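Local atomic coordinates of malate dehydrogenase (PDB entry 3I0P), a protein that probably catalyses the NAD-dependent interconversion of malate and oxaloacetate. Residues T57-R62 / F92-G97. Sequence-based numbering, arbitrary orientation.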
loop_
_atom_site.group_PDB
_atom_site.type_symbol
_atom_site.label_atom_id
_atom_site.label_comp_id
_atom_site.label_asym_id
_atom_site.label_seq_id
_atom_site.Cartn_x
_atom_site.Cartn_y
_atom_site.Cartn_z
ATOM N N THR A 57 -14.014 19.935 18.978
ATOM C CA THR A 57 -13.740 20.775 17.809
ATOM C C THR A 57 -14.022 20.091 16.470
ATOM O O THR A 57 -14.473 20.745 15.531
ATOM C CB THR A 57 -12.303 21.312 17.800
ATOM O OG1 THR A 57 -11.391 20.213 17.769
ATOM C CG2 THR A 57 -12.033 22.168 19.042
ATOM N N VAL A 58 -13.773 18.787 16.380
ATOM C CA VAL A 58 -13.881 18.092 15.092
ATOM C C VAL A 58 -15.275 17.505 14.844
ATOM O O VAL A 58 -15.661 17.257 13.698
ATOM C CB VAL A 58 -12.717 17.063 14.900
ATOM C CG1 VAL A 58 -12.895 16.200 13.658
ATOM C CG2 VAL A 58 -11.391 17.805 14.838
ATOM N N TYR A 59 -16.043 17.327 15.914
ATOM C CA TYR A 59 -17.381 16.753 15.787
ATOM C C TYR A 59 -18.504 17.660 16.312
ATOM O O TYR A 59 -19.361 18.086 15.530
ATOM C CB TYR A 59 -17.427 15.335 16.374
ATOM C CG TYR A 59 -16.410 14.439 15.699
ATOM C CD1 TYR A 59 -16.641 13.929 14.417
ATOM C CD2 TYR A 59 -15.185 14.143 16.314
ATOM C CE1 TYR A 59 -15.693 13.132 13.782
ATOM C CE2 TYR A 59 -14.237 13.344 15.680
ATOM C CZ TYR A 59 -14.503 12.837 14.420
ATOM O OH TYR A 59 -13.569 12.051 13.786
ATOM N N ILE A 60 -18.477 17.974 17.611
ATOM C CA ILE A 60 -19.546 18.760 18.239
ATOM C C ILE A 60 -19.660 20.164 17.635
ATOM O O ILE A 60 -20.730 20.564 17.193
ATOM C CB ILE A 60 -19.446 18.778 19.797
ATOM C CG1 ILE A 60 -19.314 17.344 20.356
ATOM C CG2 ILE A 60 -20.660 19.491 20.428
ATOM C CD1 ILE A 60 -20.434 16.373 19.954
ATOM N N ASP A 61 -18.553 20.892 17.586
ATOM C CA ASP A 61 -18.532 22.214 16.967
ATOM C C ASP A 61 -19.000 22.184 15.515
ATOM O O ASP A 61 -19.526 23.173 14.999
ATOM C CB ASP A 61 -17.122 22.801 17.002
ATOM C CG ASP A 61 -16.732 23.350 18.372
ATOM O OD1 ASP A 61 -17.562 23.327 19.315
ATOM O OD2 ASP A 61 -15.571 23.807 18.488
ATOM N N ARG A 62 -18.795 21.052 14.850
ATOM C CA ARG A 62 -19.121 20.957 13.439
ATOM C C ARG A 62 -20.599 20.642 13.236
ATOM O O ARG A 62 -21.216 21.162 12.302
ATOM C CB ARG A 62 -18.200 19.969 12.728
ATOM C CG ARG A 62 -16.757 20.403 12.766
ATOM C CD ARG A 62 -15.986 19.837 11.593
ATOM N NE ARG A 62 -14.564 20.186 11.643
ATOM C CZ ARG A 62 -13.609 19.524 10.998
ATOM N NH1 ARG A 62 -13.913 18.472 10.255
ATOM N NH2 ARG A 62 -12.348 19.908 11.099
ATOM N N PHE A 92 -21.942 11.296 9.534
ATOM C CA PHE A 92 -20.668 10.960 10.159
ATOM C C PHE A 92 -19.930 9.925 9.330
ATOM O O PHE A 92 -20.516 8.911 8.927
ATOM C CB PHE A 92 -20.897 10.298 11.499
ATOM C CG PHE A 92 -21.522 11.171 12.535
ATOM C CD1 PHE A 92 -20.772 12.157 13.185
ATOM C CD2 PHE A 92 -22.842 10.946 12.932
ATOM C CE1 PHE A 92 -21.349 12.932 14.189
ATOM C CE2 PHE A 92 -23.417 11.706 13.935
ATOM C CZ PHE A 92 -22.675 12.702 14.565
ATOM N N GLY A 93 -18.636 10.143 9.117
ATOM C CA GLY A 93 -17.820 9.155 8.430
ATOM C C GLY A 93 -17.886 7.808 9.119
ATOM O O GLY A 93 -17.856 6.773 8.463
ATOM N N HIS A 94 -17.984 7.837 10.448
ATOM C CA HIS A 94 -18.033 6.630 11.277
ATOM C C HIS A 94 -19.304 5.865 11.011
ATOM O O HIS A 94 -19.301 4.631 11.022
ATOM C CB HIS A 94 -17.958 6.981 12.759
ATOM C CG HIS A 94 -17.193 8.232 13.039
ATOM N ND1 HIS A 94 -17.764 9.483 12.946
ATOM C CD2 HIS A 94 -15.899 8.430 13.386
ATOM C CE1 HIS A 94 -16.858 10.397 13.241
ATOM N NE2 HIS A 94 -15.718 9.786 13.513
ATOM N N VAL A 95 -20.388 6.597 10.758
ATOM C CA VAL A 95 -21.661 5.983 10.397
ATOM C C VAL A 95 -21.546 5.340 9.014
ATOM O O VAL A 95 -21.842 4.157 8.853
ATOM C CB VAL A 95 -22.829 7.001 10.476
ATOM C CG1 VAL A 95 -24.096 6.450 9.824
ATOM C CG2 VAL A 95 -23.091 7.387 11.929
ATOM N N ASN A 96 -21.097 6.115 8.027
ATOM C CA ASN A 96 -20.944 5.614 6.663
ATOM C C ASN A 96 -19.921 4.470 6.623
ATOM O O ASN A 96 -20.167 3.413 6.019
ATOM C CB ASN A 96 -20.564 6.750 5.697
ATOM C CG ASN A 96 -21.629 7.860 5.634
ATOM O OD1 ASN A 96 -22.812 7.593 5.429
ATOM N ND2 ASN A 96 -21.201 9.107 5.810
ATOM N N GLY A 97 -18.794 4.679 7.305
ATOM C CA GLY A 97 -17.729 3.689 7.379
ATOM C C GLY A 97 -18.153 2.351 7.964
ATOM O O GLY A 97 -17.858 1.294 7.390
#
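Tyr-59 and His-94 reach toward each other from opposite directions and carry the contact between helix 55-64 and the first turn of helix 93-111. The polar part of the meeting is a weak hydrogen bond from His-94 NE2 to Tyr-59 OH, 3.1 Å long and bent to 150° at the hydrogen. The stronger partner of the same phenolic oxygen is ND1 of His-123, and the weak bond from His-94 adds to it in a buried setting.

The two rings meet obliquely. Their centroids are 4.9 Å apart and their planes are inclined at 57°, though the very close approach of their carbon atoms is doubtful at this resolution. Tyr-59 has CG anti to the carbonyl carbon (chi1 -57°), which turns its ring toward helix 93-111. On the tyrosine side, Val-58 CG1 packs 3.7 Å above one ring face, toward its rim.

Phe-92, at the N-cap position of helix 93-111, directs its ring toward helix 55-64 and packs on Ile-63 there. The Tyr-59 side chain is about 7 Å from a bound NAD, placing the pair near the cofactor pocket. His-94 also rests on Val-35 and Thr-38 of helix 29-45, while Asn-96 ND2 bonds to Ser-121 OG on strand 113-121 and Ile-60 touches Leu-355 of helix 346-359.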